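Local coordinates for protein BtGH115A (Bacteroides thetaiotaomicron, PDB 5BY3) that acts as a family GH115 4-O-methyl-alpha-glucuronidase with specificity for decorated arabinogalactans, at residues D368-I373 with E734-N739; A440-E445 with A464-W469; Y490-I495 with N531-L536; T539-A544 with L558-V563. All coordinates share one frame; numbering follows the deposited sequence.

Contact 1 of 4, residues D368-I373 with E734-N739; sequences DNYGYI and ENVLRN
V736 packs against D368 and Y370, joining helix 730-738 of the C-terminal domain to the loop after strand 362-366 of the TIM barrel. V736 CB sits 3.8 Å from Y370 CG. V736 CG1 is anti to the carbonyl carbon (chi1 -64°), which turns it toward D368, and it lies 3.6 Å from D368 OD2. It touches Y370 CB and the Y372 ring more loosely. The other branch, V736 CG2, lies over the centre of the Y370 ring, 4.0 Å from the centroid. This is a CH-pi contact, with CG2 only 10° off the ring normal.

D368 OD1 accepts from Y370 N, two residues on, which makes an Asx turn, and also from Y372 N. The two donors approach opposite faces of the carboxylate plane. D368 OD2 also bonds W732 and H700, so this carboxylate is gripped by both domains. The Y370 hydroxyl bonds the carbonyl of H401.

N739, with positive phi, directly follows the helix. Its amide plane is turned 48° from the Y372 ring. Y372 OH donates to N739 OD1 at 2.7 Å. N739 OD1 also accepts from a water at 2.6 Å, and that water donates to Y370 O at 2.7 Å.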
loop_
_atom_site.group_PDB
_atom_site.type_symbol
_atom_site.label_atom_id
_atom_site.label_comp_id
_atom_site.label_asym_id
_atom_site.label_seq_id
_atom_site.Cartn_x
_atom_site.Cartn_y
_atom_site.Cartn_z
ATOM N N ASP A 368 10.179 -2.537 -5.021
ATOM C CA ASP A 368 11.511 -2.647 -4.425
ATOM C C ASP A 368 11.463 -2.325 -2.922
ATOM O O ASP A 368 12.449 -1.905 -2.325
ATOM C CB ASP A 368 12.463 -1.705 -5.162
ATOM C CG ASP A 368 12.080 -0.200 -5.019
ATOM O OD1 ASP A 368 10.999 0.152 -4.480
ATOM O OD2 ASP A 368 12.897 0.649 -5.445
ATOM N N ASN A 369 10.282 -2.499 -2.346
ATOM C CA ASN A 369 9.997 -2.247 -0.953
ATOM C C ASN A 369 9.765 -0.782 -0.629
ATOM O O ASN A 369 9.337 -0.470 0.490
ATOM C CB ASN A 369 11.074 -2.850 -0.021
ATOM C CG ASN A 369 11.479 -4.272 -0.414
ATOM O OD1 ASN A 369 12.673 -4.547 -0.641
ATOM N ND2 ASN A 369 10.509 -5.168 -0.493
ATOM N N TYR A 370 10.060 0.110 -1.583
ATOM C CA TYR A 370 9.815 1.536 -1.401
ATOM C C TYR A 370 8.830 2.067 -2.434
ATOM O O TYR A 370 8.817 3.269 -2.755
ATOM C CB TYR A 370 11.131 2.298 -1.305
ATOM C CG TYR A 370 12.022 1.821 -0.145
ATOM C CD1 TYR A 370 12.666 0.584 -0.179
ATOM C CD2 TYR A 370 12.208 2.613 1.012
ATOM C CE1 TYR A 370 13.456 0.154 0.885
ATOM C CE2 TYR A 370 13.003 2.186 2.090
ATOM C CZ TYR A 370 13.615 0.967 2.022
ATOM O OH TYR A 370 14.380 0.535 3.063
ATOM N N GLY A 371 7.953 1.179 -2.912
ATOM C CA GLY A 371 6.831 1.573 -3.769
ATOM C C GLY A 371 7.176 1.829 -5.237
ATOM O O GLY A 371 6.387 2.461 -5.976
ATOM N N TYR A 372 8.357 1.351 -5.655
ATOM C CA TYR A 372 8.755 1.319 -7.073
ATOM C C TYR A 372 8.784 -0.088 -7.639
ATOM O O TYR A 372 9.668 -0.902 -7.306
ATOM C CB TYR A 372 10.110 1.984 -7.275
ATOM C CG TYR A 372 10.129 3.420 -6.800
ATOM C CD1 TYR A 372 9.539 4.450 -7.567
ATOM C CD2 TYR A 372 10.704 3.757 -5.555
ATOM C CE1 TYR A 372 9.566 5.783 -7.136
ATOM C CE2 TYR A 372 10.713 5.071 -5.115
ATOM C CZ TYR A 372 10.147 6.074 -5.898
ATOM O OH TYR A 372 10.217 7.367 -5.440
ATOM N N ILE A 373 7.800 -0.373 -8.486
ATOM C CA ILE A 373 7.647 -1.706 -9.131
ATOM C C ILE A 373 8.889 -2.104 -9.949
ATOM O O ILE A 373 9.307 -1.354 -10.846
ATOM C CB ILE A 373 6.335 -1.764 -9.954
ATOM C CG1 ILE A 373 5.166 -1.620 -8.982
ATOM C CG2 ILE A 373 6.213 -3.080 -10.719
ATOM C CD1 ILE A 373 3.798 -1.400 -9.608
ATOM N N GLU A 734 20.516 5.268 -1.851
ATOM C CA GLU A 734 20.426 6.706 -1.920
ATOM C C GLU A 734 19.103 7.105 -2.555
ATOM O O GLU A 734 18.392 7.947 -2.005
ATOM C CB GLU A 734 21.602 7.248 -2.751
ATOM C CG GLU A 734 22.720 7.937 -1.989
ATOM C CD GLU A 734 22.944 7.366 -0.599
ATOM O OE1 GLU A 734 23.433 6.225 -0.512
ATOM O OE2 GLU A 734 22.634 8.047 0.407
ATOM N N ASN A 735 18.785 6.493 -3.702
ATOM C CA ASN A 735 17.612 6.845 -4.480
ATOM C C ASN A 735 16.356 6.747 -3.601
ATOM O O ASN A 735 15.643 7.703 -3.480
ATOM C CB ASN A 735 17.464 5.937 -5.719
ATOM C CG ASN A 735 18.327 6.386 -6.933
ATOM O OD1 ASN A 735 19.149 7.327 -6.867
ATOM N ND2 ASN A 735 18.123 5.691 -8.065
ATOM N N VAL A 736 16.089 5.607 -2.983
ATOM C CA VAL A 736 14.805 5.385 -2.311
ATOM C C VAL A 736 14.632 6.133 -0.974
ATOM O O VAL A 736 13.523 6.386 -0.561
ATOM C CB VAL A 736 14.535 3.882 -2.110
ATOM C CG1 VAL A 736 14.395 3.193 -3.459
ATOM C CG2 VAL A 736 15.630 3.224 -1.271
ATOM N N LEU A 737 15.733 6.482 -0.309
ATOM C CA LEU A 737 15.677 7.279 0.904
ATOM C C LEU A 737 15.184 8.720 0.638
ATOM O O LEU A 737 14.465 9.289 1.470
ATOM C CB LEU A 737 17.060 7.331 1.588
ATOM C CG LEU A 737 17.551 6.141 2.443
ATOM C CD1 LEU A 737 19.015 6.262 2.905
ATOM C CD2 LEU A 737 16.671 5.830 3.653
ATOM N N ARG A 738 15.598 9.295 -0.495
ATOM C CA ARG A 738 15.332 10.689 -0.833
ATOM C C ARG A 738 14.254 10.830 -1.916
ATOM O O ARG A 738 13.865 11.938 -2.276
ATOM C CB ARG A 738 16.635 11.412 -1.262
ATOM C CG ARG A 738 17.156 10.948 -2.594
ATOM C CD ARG A 738 18.578 11.363 -2.852
ATOM N NE ARG A 738 18.976 10.628 -4.019
ATOM C CZ ARG A 738 20.230 10.325 -4.360
ATOM N NH1 ARG A 738 21.269 10.730 -3.619
ATOM N NH2 ARG A 738 20.421 9.604 -5.457
ATOM N N ASN A 739 13.792 9.687 -2.424
ATOM C CA ASN A 739 12.894 9.603 -3.572
ATOM C C ASN A 739 13.321 10.506 -4.752
ATOM O O ASN A 739 12.485 11.122 -5.410
ATOM C CB ASN A 739 11.451 9.870 -3.149
ATOM C CG ASN A 739 10.882 8.740 -2.342
ATOM O OD1 ASN A 739 10.695 7.608 -2.838
ATOM N ND2 ASN A 739 10.641 9.012 -1.068
HETATM O O HOH W 1 9.374 5.660 -1.747
#

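Contact 2 of 4, residues A440-E445 with A464-W469; sequences AEYQIE and AHLKHW
Y442 and W469 make the main aromatic contact between helix 441-452 and helix 462-473. The two helix segments run at 124° to each other, with their axes 11.5 Å apart. The edge of the Y442 ring points at the face of the W469 five-membered ring, with the planes at 67°. The packing is tight: Y442 CD1 is 3.3 Å from W469 CD2. Y442 CG is anti to its backbone N (chi1 178°), which carries the ring across toward helix 462-473.

Two CH-pi contacts add to this T-shaped pair. Y442 CB lies over the six-membered ring of W469, 4.0 Å from its centroid. L466 CD1 covers one face of the Y442 ring, offset toward the rim.

Two side-chain hydrogen bonds cross between the helices. Y442 OH and H465 ND1 are 2.7 Å apart in a nearly straight bond. The other ring nitrogen of H465 bonds D449. W469 NE1 donates to E445 OE1 at 2.8 Å. E445 OE1 lies close to the indole plane, while NE1 meets it from well above the carboxylate plane. W132 also bonds this OE1, and R472 forms a salt bridge with OE2. The buried carboxylate is therefore held at both oxygens.

Y442, H465 and W469 form a buried aromatic cluster. It ties the helix that follows the last strand of the TIM barrel, 429-433, to the helices beyond.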
loop_
_atom_site.group_PDB
_atom_site.type_symbol
_atom_site.label_atom_id
_atom_site.label_comp_id
_atom_site.label_asym_id
_atom_site.label_seq_id
_atom_site.Cartn_x
_atom_site.Cartn_y
_atom_site.Cartn_z
ATOM N N ALA A 440 -2.099 3.394 8.192
ATOM C CA ALA A 440 -2.011 3.490 6.731
ATOM C C ALA A 440 -3.396 3.451 6.127
ATOM O O ALA A 440 -3.545 3.124 4.920
ATOM C CB ALA A 440 -1.224 2.294 6.187
ATOM N N GLU A 441 -4.396 3.706 6.981
ATOM C CA GLU A 441 -5.792 3.669 6.616
ATOM C C GLU A 441 -6.070 4.320 5.255
ATOM O O GLU A 441 -6.782 3.772 4.390
ATOM C CB GLU A 441 -6.619 4.385 7.670
ATOM C CG GLU A 441 -6.598 3.756 9.064
ATOM C CD GLU A 441 -5.610 4.414 10.029
ATOM O OE1 GLU A 441 -4.714 5.176 9.599
ATOM O OE2 GLU A 441 -5.757 4.174 11.252
ATOM N N TYR A 442 -5.495 5.491 5.049
ATOM C CA TYR A 442 -5.772 6.191 3.838
ATOM C C TYR A 442 -5.175 5.461 2.610
ATOM O O TYR A 442 -5.936 5.147 1.667
ATOM C CB TYR A 442 -5.365 7.685 3.891
ATOM C CG TYR A 442 -5.658 8.305 2.535
ATOM C CD1 TYR A 442 -6.979 8.475 2.110
ATOM C CD2 TYR A 442 -4.630 8.597 1.627
ATOM C CE1 TYR A 442 -7.257 8.966 0.855
ATOM C CE2 TYR A 442 -4.919 9.097 0.352
ATOM C CZ TYR A 442 -6.239 9.275 -0.009
ATOM O OH TYR A 442 -6.573 9.755 -1.235
ATOM N N GLN A 443 -3.861 5.189 2.620
ATOM C CA GLN A 443 -3.192 4.514 1.470
ATOM C C GLN A 443 -3.846 3.169 1.085
ATOM O O GLN A 443 -3.996 2.859 -0.105
ATOM C CB GLN A 443 -1.692 4.307 1.699
ATOM C CG GLN A 443 -0.855 5.595 1.805
ATOM C CD GLN A 443 -0.696 6.146 3.238
ATOM O OE1 GLN A 443 -1.445 5.776 4.156
ATOM N NE2 GLN A 443 0.273 7.044 3.430
ATOM N N ILE A 444 -4.270 2.425 2.107
ATOM C CA ILE A 444 -4.921 1.149 1.969
ATOM C C ILE A 444 -6.217 1.358 1.193
ATOM O O ILE A 444 -6.500 0.621 0.248
ATOM C CB ILE A 444 -5.185 0.496 3.349
ATOM C CG1 ILE A 444 -3.854 0.104 4.024
ATOM C CG2 ILE A 444 -6.119 -0.723 3.238
ATOM C CD1 ILE A 444 -3.958 -0.221 5.513
ATOM N N GLU A 445 -6.996 2.358 1.567
ATOM C CA GLU A 445 -8.266 2.546 0.896
ATOM C C GLU A 445 -8.051 3.046 -0.540
ATOM O O GLU A 445 -8.775 2.649 -1.468
ATOM C CB GLU A 445 -9.166 3.492 1.679
ATOM C CG GLU A 445 -10.582 3.574 1.120
ATOM C CD GLU A 445 -11.520 4.388 1.980
ATOM O OE1 GLU A 445 -11.297 4.491 3.203
ATOM O OE2 GLU A 445 -12.506 4.920 1.423
ATOM N N ALA A 464 -8.694 14.993 -5.644
ATOM C CA ALA A 464 -10.128 14.814 -5.432
ATOM C C ALA A 464 -10.469 13.559 -4.609
ATOM O O ALA A 464 -11.449 13.566 -3.854
ATOM C CB ALA A 464 -10.895 14.839 -6.746
ATOM N N HIS A 465 -9.652 12.505 -4.732
ATOM C CA HIS A 465 -9.803 11.300 -3.901
ATOM C C HIS A 465 -9.556 11.616 -2.420
ATOM O O HIS A 465 -10.414 11.336 -1.588
ATOM C CB HIS A 465 -8.904 10.158 -4.382
ATOM C CG HIS A 465 -9.186 8.837 -3.706
ATOM N ND1 HIS A 465 -8.567 8.449 -2.528
ATOM C CD2 HIS A 465 -10.039 7.827 -4.033
ATOM C CE1 HIS A 465 -9.022 7.259 -2.163
ATOM N NE2 HIS A 465 -9.906 6.855 -3.063
ATOM N N LEU A 466 -8.410 12.222 -2.105
ATOM C CA LEU A 466 -8.076 12.619 -0.716
ATOM C C LEU A 466 -9.081 13.621 -0.102
ATOM O O LEU A 466 -9.487 13.475 1.048
ATOM C CB LEU A 466 -6.633 13.184 -0.651
ATOM C CG LEU A 466 -6.146 13.757 0.677
ATOM C CD1 LEU A 466 -6.136 12.704 1.777
ATOM C CD2 LEU A 466 -4.781 14.403 0.512
ATOM N N LYS A 467 -9.481 14.629 -0.886
ATOM C CA LYS A 467 -10.510 15.562 -0.484
ATOM C C LYS A 467 -11.824 14.843 -0.101
ATOM O O LYS A 467 -12.359 15.068 0.969
ATOM C CB LYS A 467 -10.738 16.544 -1.622
ATOM C CG LYS A 467 -11.752 17.644 -1.325
ATOM C CD LYS A 467 -11.894 18.565 -2.531
ATOM C CE LYS A 467 -13.269 19.195 -2.572
ATOM N NZ LYS A 467 -13.282 20.342 -1.634
ATOM N N HIS A 468 -12.318 13.967 -0.968
ATOM C CA HIS A 468 -13.553 13.251 -0.746
ATOM C C HIS A 468 -13.438 12.394 0.510
ATOM O O HIS A 468 -14.428 12.203 1.253
ATOM C CB HIS A 468 -13.878 12.401 -1.971
ATOM C CG HIS A 468 -15.175 11.668 -1.869
ATOM N ND1 HIS A 468 -15.320 10.506 -1.131
ATOM C CD2 HIS A 468 -16.387 11.919 -2.420
ATOM C CE1 HIS A 468 -16.571 10.087 -1.215
ATOM N NE2 HIS A 468 -17.236 10.921 -1.998
ATOM N N TRP A 469 -12.223 11.908 0.770
ATOM C CA TRP A 469 -11.984 11.002 1.877
ATOM C C TRP A 469 -12.019 11.776 3.184
ATOM O O TRP A 469 -12.720 11.348 4.099
ATOM C CB TRP A 469 -10.648 10.248 1.705
ATOM C CG TRP A 469 -10.403 9.138 2.724
ATOM C CD1 TRP A 469 -10.868 7.835 2.657
ATOM C CD2 TRP A 469 -9.651 9.231 3.965
ATOM N NE1 TRP A 469 -10.427 7.126 3.749
ATOM C CE2 TRP A 469 -9.688 7.954 4.569
ATOM C CE3 TRP A 469 -8.911 10.250 4.583
ATOM C CZ2 TRP A 469 -9.018 7.666 5.781
ATOM C CZ3 TRP A 469 -8.233 9.961 5.784
ATOM C CH2 TRP A 469 -8.293 8.684 6.372
#

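Contact 3 of 4, residues Y490-I495 with N531-L536; sequences YRLAHI and NAYSEL
L492 and Y533 mark the nearest backbone approach of two roughly antiparallel helix segments, with their CA atoms 8.6 Å apart. The segments run at 146° to each other, and their axes are 11.7 Å apart. This is helix-helix packing in the helical region that follows the TIM barrel. It sets the end of helix 476-495 against the middle of helix 523-543. Side chains fill the space between the backbones, and the contact is small and apolar.

L492 carries most of it. Its CG is anti to the carbonyl carbon, beside the backbone N (chi1 -69°), which directs the side chain toward helix 523-543. L492 and Y533 reach toward each other tip to tip. L492 CD1 sits over the centre of the Y533 ring, 4.0 Å from the centroid and 11° off the normal, which makes a CH-pi contact. Nearer the backbone, L492 CB is 3.6 Å from Y533 OH and also touches CZ. The Y533 ring packs in addition on T567 and N570 of helix 552-580, so it is shared by three helices. An alanine in place of Y533 would probably leave a gap beside L492, whose CB and CD1 would lose the ring and hydroxyl they rest on.

R529, on the same helix as Y533, bonds the carbonyl of L492 and adds a polar tie near the apolar contact. L536 also packs on V485 and V563. Two methyl contacts complete the contact: L492 CD1 lies 4.4 Å from A532 CB and 4.1 Å from L536 CD1.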
loop_
_atom_site.group_PDB
_atom_site.type_symbol
_atom_site.label_atom_id
_atom_site.label_comp_id
_atom_site.label_asym_id
_atom_site.label_seq_id
_atom_site.Cartn_x
_atom_site.Cartn_y
_atom_site.Cartn_z
ATOM N N TYR A 490 2.437 14.592 3.122
ATOM C CA TYR A 490 2.951 13.574 2.206
ATOM C C TYR A 490 4.148 14.048 1.361
ATOM O O TYR A 490 5.030 13.264 1.003
ATOM C CB TYR A 490 1.837 13.024 1.336
ATOM C CG TYR A 490 0.748 12.337 2.121
ATOM C CD1 TYR A 490 1.058 11.375 3.092
ATOM C CD2 TYR A 490 -0.588 12.621 1.890
ATOM C CE1 TYR A 490 0.062 10.711 3.804
ATOM C CE2 TYR A 490 -1.604 11.957 2.606
ATOM C CZ TYR A 490 -1.263 11.003 3.560
ATOM O OH TYR A 490 -2.245 10.347 4.303
ATOM N N ARG A 491 4.204 15.341 1.115
ATOM C CA ARG A 491 5.219 15.914 0.267
ATOM C C ARG A 491 6.551 16.030 1.025
ATOM O O ARG A 491 7.628 15.704 0.480
ATOM C CB ARG A 491 4.723 17.258 -0.275
ATOM C CG ARG A 491 5.779 18.104 -0.933
ATOM C CD ARG A 491 5.461 19.585 -0.762
ATOM N NE ARG A 491 6.744 20.216 -0.871
ATOM C CZ ARG A 491 7.250 21.085 -0.027
ATOM N NH1 ARG A 491 6.554 21.529 0.988
ATOM N NH2 ARG A 491 8.477 21.529 -0.243
ATOM N N LEU A 492 6.468 16.430 2.295
ATOM C CA LEU A 492 7.652 16.551 3.110
ATOM C C LEU A 492 8.214 15.172 3.540
ATOM O O LEU A 492 9.449 15.029 3.706
ATOM C CB LEU A 492 7.362 17.427 4.316
ATOM C CG LEU A 492 7.113 18.930 4.118
ATOM C CD1 LEU A 492 6.269 19.389 5.280
ATOM C CD2 LEU A 492 8.370 19.804 4.024
ATOM N N ALA A 493 7.313 14.193 3.720
ATOM C CA ALA A 493 7.683 12.797 4.001
ATOM C C ALA A 493 8.340 12.141 2.774
ATOM O O ALA A 493 9.267 11.371 2.936
ATOM C CB ALA A 493 6.496 11.998 4.445
ATOM N N HIS A 494 7.911 12.512 1.565
ATOM C CA HIS A 494 8.495 12.041 0.305
ATOM C C HIS A 494 9.946 12.508 0.236
ATOM O O HIS A 494 10.842 11.779 -0.193
ATOM C CB HIS A 494 7.664 12.611 -0.850
ATOM C CG HIS A 494 8.063 12.151 -2.221
ATOM N ND1 HIS A 494 7.632 10.956 -2.763
ATOM C CD2 HIS A 494 8.774 12.769 -3.203
ATOM C CE1 HIS A 494 8.095 10.842 -4.002
ATOM N NE2 HIS A 494 8.778 11.933 -4.301
ATOM N N ILE A 495 10.178 13.723 0.690
ATOM C CA ILE A 495 11.507 14.308 0.713
ATOM C C ILE A 495 12.401 13.529 1.675
ATOM O O ILE A 495 13.549 13.233 1.381
ATOM C CB ILE A 495 11.393 15.813 1.042
ATOM C CG1 ILE A 495 10.797 16.515 -0.208
ATOM C CG2 ILE A 495 12.737 16.425 1.428
ATOM C CD1 ILE A 495 10.444 17.978 -0.079
ATOM N N ASN A 531 9.861 25.136 9.987
ATOM C CA ASN A 531 8.719 26.047 9.982
ATOM C C ASN A 531 7.509 25.565 9.244
ATOM O O ASN A 531 6.381 25.789 9.729
ATOM C CB ASN A 531 9.099 27.438 9.475
ATOM C CG ASN A 531 9.568 28.336 10.603
ATOM O OD1 ASN A 531 8.764 29.028 11.243
ATOM N ND2 ASN A 531 10.858 28.282 10.904
ATOM N N ALA A 532 7.732 24.925 8.084
ATOM C CA ALA A 532 6.652 24.300 7.331
ATOM C C ALA A 532 5.956 23.299 8.254
ATOM O O ALA A 532 4.735 23.308 8.342
ATOM C CB ALA A 532 7.156 23.639 6.030
ATOM N N TYR A 533 6.732 22.510 9.004
ATOM C CA TYR A 533 6.173 21.573 9.972
ATOM C C TYR A 533 5.442 22.258 11.141
ATOM O O TYR A 533 4.316 21.859 11.490
ATOM C CB TYR A 533 7.205 20.535 10.464
ATOM C CG TYR A 533 7.273 19.237 9.645
ATOM C CD1 TYR A 533 6.146 18.447 9.448
ATOM C CD2 TYR A 533 8.475 18.803 9.090
ATOM C CE1 TYR A 533 6.217 17.284 8.734
ATOM C CE2 TYR A 533 8.554 17.636 8.343
ATOM C CZ TYR A 533 7.434 16.873 8.204
ATOM O OH TYR A 533 7.502 15.727 7.473
ATOM N N SER A 534 6.057 23.302 11.700
ATOM C CA SER A 534 5.371 24.165 12.671
ATOM C C SER A 534 3.956 24.596 12.238
ATOM O O SER A 534 3.000 24.428 13.013
ATOM C CB SER A 534 6.229 25.384 13.052
ATOM O OG SER A 534 7.185 25.019 14.039
ATOM N N GLU A 535 3.825 25.125 11.022
ATOM C CA GLU A 535 2.520 25.585 10.509
ATOM C C GLU A 535 1.521 24.426 10.440
ATOM O O GLU A 535 0.367 24.580 10.850
ATOM C CB GLU A 535 2.634 26.306 9.159
ATOM C CG GLU A 535 3.438 27.618 9.167
ATOM C CD GLU A 535 2.772 28.760 9.952
ATOM O OE1 GLU A 535 1.669 29.227 9.571
ATOM O OE2 GLU A 535 3.360 29.208 10.964
ATOM N N LEU A 536 1.998 23.257 9.998
ATOM C CA LEU A 536 1.202 22.037 9.985
ATOM C C LEU A 536 0.659 21.629 11.359
ATOM O O LEU A 536 -0.550 21.386 11.544
ATOM C CB LEU A 536 1.986 20.895 9.308
ATOM C CG LEU A 536 2.376 21.030 7.820
ATOM C CD1 LEU A 536 2.661 19.665 7.264
ATOM C CD2 LEU A 536 1.302 21.724 6.973
#

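Contact 4 of 4, residues T539-A544 with L558-V563; sequences TVEKAA and LVKYPV
An antiparallel helical hairpin, formed by helices 523-543 and 552-580, is joined here through V540 and K560. The two helix segments run at 150° to each other, with axes 10.0 Å apart. The CA atoms of V540 and K560 come within 6.1 Å. The second helix has a wider pi-type turn at 558-560 and a kink at P562, whose nitrogen has no hydrogen to give to the turn before.

V540 divides its two methyl groups between partners. V540 CG2 packs on V559 CG1 at 3.8 Å and on V563 CG1 at 3.9 Å. V540 CG1 meets the aliphatic part of K560, with K560 CG 3.7 Å away.

Beyond this, the K560 side chain runs on to E541, which is exposed to solvent. An alanine in place of K560 would probably leave V540 CG1 less covered and E541 without this opposite charge, though E541 OE1 also bonds Q564. The ion pair itself is long. K560 CE comes closer to the carboxylate than NZ does, at 3.4 Å from E541 OE1. The chain bends at the last torsion (chi4 -92°), and K560 NZ ends 3.8 Å from both E541 OE1 and E541 OE2.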
loop_
_atom_site.group_PDB
_atom_site.type_symbol
_atom_site.label_atom_id
_atom_site.label_comp_id
_atom_site.label_asym_id
_atom_site.label_seq_id
_atom_site.Cartn_x
_atom_site.Cartn_y
_atom_site.Cartn_z
ATOM N N THR A 539 -2.020 24.383 12.396
ATOM C CA THR A 539 -3.285 24.127 11.702
ATOM C C THR A 539 -4.081 22.959 12.302
ATOM O O THR A 539 -5.270 23.073 12.542
ATOM C CB THR A 539 -3.042 23.884 10.223
ATOM O OG1 THR A 539 -2.324 24.992 9.735
ATOM C CG2 THR A 539 -4.354 23.796 9.387
ATOM N N VAL A 540 -3.395 21.868 12.586
ATOM C CA VAL A 540 -3.984 20.648 13.111
ATOM C C VAL A 540 -4.548 20.840 14.526
ATOM O O VAL A 540 -5.608 20.281 14.877
ATOM C CB VAL A 540 -2.902 19.535 13.024
ATOM C CG1 VAL A 540 -2.992 18.500 14.126
ATOM C CG2 VAL A 540 -2.899 18.926 11.624
ATOM N N GLU A 541 -3.837 21.635 15.319
ATOM C CA GLU A 541 -4.241 22.001 16.684
ATOM C C GLU A 541 -5.498 22.870 16.676
ATOM O O GLU A 541 -6.448 22.596 17.421
ATOM C CB GLU A 541 -3.096 22.727 17.410
ATOM C CG GLU A 541 -3.162 22.662 18.934
ATOM C CD GLU A 541 -2.940 21.273 19.498
ATOM O OE1 GLU A 541 -2.113 20.520 18.966
ATOM O OE2 GLU A 541 -3.592 20.925 20.502
ATOM N N LYS A 542 -5.499 23.890 15.813
ATOM C CA LYS A 542 -6.629 24.810 15.701
ATOM C C LYS A 542 -7.884 24.123 15.178
ATOM O O LYS A 542 -8.957 24.355 15.722
ATOM C CB LYS A 542 -6.309 26.046 14.850
ATOM C CG LYS A 542 -5.225 26.976 15.414
ATOM C CD LYS A 542 -5.285 28.359 14.740
ATOM C CE LYS A 542 -3.999 28.764 14.016
ATOM N NZ LYS A 542 -3.044 29.553 14.838
ATOM N N ALA A 543 -7.751 23.277 14.149
ATOM C CA ALA A 543 -8.907 22.644 13.506
ATOM C C ALA A 543 -9.576 21.535 14.364
ATOM O O ALA A 543 -10.697 21.149 14.065
ATOM C CB ALA A 543 -8.556 22.148 12.113
ATOM N N ALA A 544 -8.899 21.098 15.445
ATOM C CA ALA A 544 -9.367 20.096 16.412
ATOM C C ALA A 544 -10.768 20.315 16.987
ATOM O O ALA A 544 -11.581 19.374 17.030
ATOM C CB ALA A 544 -8.367 19.953 17.543
ATOM N N LEU A 558 -6.168 9.778 12.437
ATOM C CA LEU A 558 -5.959 9.988 10.997
ATOM C C LEU A 558 -5.260 11.290 10.617
ATOM O O LEU A 558 -4.618 11.363 9.577
ATOM C CB LEU A 558 -7.293 9.859 10.264
ATOM C CG LEU A 558 -8.053 8.529 10.548
ATOM C CD1 LEU A 558 -9.493 8.612 10.100
ATOM C CD2 LEU A 558 -7.408 7.320 9.910
ATOM N N VAL A 559 -5.372 12.313 11.451
ATOM C CA VAL A 559 -4.743 13.607 11.176
ATOM C C VAL A 559 -3.741 13.990 12.261
ATOM O O VAL A 559 -2.571 14.163 11.969
ATOM C CB VAL A 559 -5.799 14.738 10.936
ATOM C CG1 VAL A 559 -5.134 16.027 10.530
ATOM C CG2 VAL A 559 -6.751 14.367 9.821
ATOM N N LYS A 560 -4.189 14.102 13.506
ATOM C CA LYS A 560 -3.376 14.721 14.558
ATOM C C LYS A 560 -2.143 13.877 14.904
ATOM O O LYS A 560 -1.038 14.402 14.890
ATOM C CB LYS A 560 -4.232 15.050 15.795
ATOM C CG LYS A 560 -3.606 16.033 16.776
ATOM C CD LYS A 560 -4.650 16.637 17.703
ATOM C CE LYS A 560 -4.057 17.723 18.589
ATOM N NZ LYS A 560 -3.596 17.166 19.888
ATOM N N TYR A 561 -2.304 12.584 15.180
ATOM C CA TYR A 561 -1.116 11.756 15.471
ATOM C C TYR A 561 -0.072 11.763 14.347
ATOM O O TYR A 561 1.075 12.056 14.665
ATOM C CB TYR A 561 -1.433 10.312 15.926
ATOM C CG TYR A 561 -0.179 9.551 16.399
ATOM C CD1 TYR A 561 0.320 9.714 17.711
ATOM C CD2 TYR A 561 0.530 8.710 15.529
ATOM C CE1 TYR A 561 1.464 9.053 18.132
ATOM C CE2 TYR A 561 1.655 8.056 15.947
ATOM C CZ TYR A 561 2.123 8.226 17.247
ATOM O OH TYR A 561 3.270 7.578 17.652
ATOM N N PRO A 562 -0.445 11.461 13.054
ATOM C CA PRO A 562 0.658 11.438 12.051
ATOM C C PRO A 562 1.290 12.776 11.745
ATOM O O PRO A 562 2.510 12.854 11.659
ATOM C CB PRO A 562 0.028 10.814 10.789
ATOM C CG PRO A 562 -1.453 10.916 10.979
ATOM C CD PRO A 562 -1.724 10.998 12.471
ATOM N N VAL A 563 0.511 13.838 11.604
ATOM C CA VAL A 563 1.115 15.173 11.370
ATOM C C VAL A 563 1.995 15.630 12.545
ATOM O O VAL A 563 3.111 16.131 12.328
ATOM C CB VAL A 563 0.101 16.293 10.947
ATOM C CG1 VAL A 563 0.769 17.676 10.979
ATOM C CG2 VAL A 563 -0.420 16.056 9.537
#

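In the fold
Contacts 2, 3 and 4 follow one another along the chain, all nested inside the long loop closed by contact 1. Contact 1 joins the barrel to the C-terminal domain. It touches contact 3 where N739 meets H494, probably through a hydrogen bond, although their centres are about 19 Å apart. Contacts 3 and 4 share helix 523-543 and lie about 13 Å apart between centres. They meet where L536 packs on V563. Contact 2 touches contact 3 through Y490, and contact 4 through L558. Contacts 1 and 4 are the most distant pair, at about 28 Å between centres. The helices after the barrel thus form a connected group that touches both the barrel and the C-terminal domain.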